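PDB 6DGM: phosphoglycerol transferase GacH from Streptococcus pyogenes MGAS5005, which probably transfers glycerol phosphate onto the rhamnose polysaccharide of the cell wall, using a manganese-containing extracellular domain that binds sn-glycerol-1-phosphate. Local coordinates for residues 107-110 and 115-118. Sequence-based numbering, arbitrary orientation.
Sequences SSVS and EVFP
Glu-115 turns its carboxylate back onto the backbone of Val-109 and Ser-110, a local side-chain-to-main-chain contact that closes the turn of the short helix 112-115 upon the loop leading into it. It lies in the sulfatase-like domain, of the alkaline phosphatase clan and related to lipoteichoic acid synthases, in the connection between helix 89-98 and strand 135-139. From the last residue of the helix, OE2 of Glu-115 accepts the N-H of Ser-110 at 2.9 Å and also that of Val-111, the two residues just ahead of the helix. The bond from Ser-110 is bent, 145° at the hydrogen, and reaches OE2 from above the carboxylate plane, 38° out of it. CG of Glu-115 stands anti to its own carbonyl carbon (chi1 -61°), and the chain runs extended beyond it, which carries the carboxylate across to the preceding loop. Two amide donors on one oxygen would be expected to stabilise the anionic form.

OE1 of Glu-115 lies 3.3 Å from CA of Val-109, while the valine and glutamate side chains run alongside each other, pointing opposite ways. Next to this polar contact a thin apolar one joins CG1 of Val-109 to CG2 of Val-116 at 4.3 Å; both valines are buried, Val-109 also touching Phe-102 and Val-116 touching Phe-105. The side chain of Ser-110 lies about 10 Å from the bound sn-glycerol-1-phosphate, so the contact is near the active site but not part of the ligand pocket, and the carbonyl oxygen of Ser-110 takes a hydrogen bond from ND2 of Asn-91 in helix 89-98. A water donates to the carbonyl O of Ser-108 at 2.8 Å and, weakly, to OE1 of Glu-115 at 3.3 Å.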
loop_
_atom_site.group_PDB
_atom_site.type_symbol
_atom_site.label_atom_id
_atom_site.label_comp_id
_atom_site.label_asym_id
_atom_site.label_seq_id
_atom_site.Cartn_x
_atom_site.Cartn_y
_atom_site.Cartn_z
ATOM N N SER A 107 -20.342 -1.473 -4.426
ATOM C CA SER A 107 -20.376 -0.391 -3.455
ATOM C C SER A 107 -20.934 -0.837 -2.107
ATOM O O SER A 107 -20.699 -0.161 -1.102
ATOM C CB SER A 107 -21.208 0.779 -3.984
ATOM O OG SER A 107 -20.573 1.351 -5.111
ATOM N N SER A 108 -21.653 -1.963 -2.072
ATOM C CA SER A 108 -22.136 -2.502 -0.806
ATOM C C SER A 108 -21.018 -2.966 0.121
ATOM O O SER A 108 -21.255 -3.111 1.323
ATOM C CB SER A 108 -23.078 -3.676 -1.062
ATOM O OG SER A 108 -22.441 -4.717 -1.794
ATOM N N VAL A 109 -19.823 -3.226 -0.395
ATOM C CA VAL A 109 -18.744 -3.771 0.424
ATOM C C VAL A 109 -18.128 -2.668 1.266
ATOM O O VAL A 109 -17.675 -1.645 0.741
ATOM C CB VAL A 109 -17.677 -4.441 -0.455
ATOM C CG1 VAL A 109 -16.467 -4.809 0.411
ATOM C CG2 VAL A 109 -18.237 -5.647 -1.152
ATOM N N SER A 110 -18.084 -2.881 2.580
ATOM C CA SER A 110 -17.480 -1.918 3.488
ATOM C C SER A 110 -16.029 -2.251 3.828
ATOM O O SER A 110 -15.154 -1.377 3.734
ATOM C CB SER A 110 -18.303 -1.838 4.775
ATOM O OG SER A 110 -17.731 -0.882 5.647
ATOM N N GLU A 115 -15.475 -9.035 4.260
ATOM C CA GLU A 115 -16.528 -9.391 3.321
ATOM C C GLU A 115 -16.045 -10.071 2.049
ATOM O O GLU A 115 -16.858 -10.705 1.366
ATOM C CB GLU A 115 -17.296 -8.136 2.899
ATOM C CG GLU A 115 -17.961 -7.441 4.071
ATOM C CD GLU A 115 -18.596 -6.134 3.698
ATOM O OE1 GLU A 115 -19.388 -6.107 2.733
ATOM O OE2 GLU A 115 -18.321 -5.117 4.378
ATOM N N VAL A 116 -14.782 -9.893 1.677
ATOM C CA VAL A 116 -14.256 -10.459 0.436
ATOM C C VAL A 116 -13.151 -11.484 0.718
ATOM O O VAL A 116 -13.219 -12.617 0.229
ATOM C CB VAL A 116 -13.767 -9.365 -0.532
ATOM C CG1 VAL A 116 -13.056 -10.000 -1.754
ATOM C CG2 VAL A 116 -14.916 -8.510 -1.005
ATOM N N PHE A 117 -12.163 -11.102 1.520
ATOM C CA PHE A 117 -11.075 -12.047 1.798
ATOM C C PHE A 117 -11.586 -13.418 2.228
ATOM O O PHE A 117 -11.106 -14.424 1.686
ATOM C CB PHE A 117 -10.070 -11.491 2.815
ATOM C CG PHE A 117 -8.891 -12.407 3.033
ATOM C CD1 PHE A 117 -8.956 -13.428 3.961
ATOM C CD2 PHE A 117 -7.753 -12.263 2.268
ATOM C CE1 PHE A 117 -7.887 -14.287 4.142
ATOM C CE2 PHE A 117 -6.669 -13.129 2.442
ATOM C CZ PHE A 117 -6.750 -14.138 3.378
ATOM N N PRO A 118 -12.526 -13.537 3.169
ATOM C CA PRO A 118 -12.924 -14.884 3.631
ATOM C C PRO A 118 -13.572 -15.721 2.560
ATOM O O PRO A 118 -13.644 -16.949 2.697
ATOM C CB PRO A 118 -13.900 -14.606 4.783
ATOM C CG PRO A 118 -13.584 -13.179 5.211
ATOM C CD PRO A 118 -13.146 -12.462 3.974
HETATM O O HOH W 1 -22.439 -4.885 3.144
#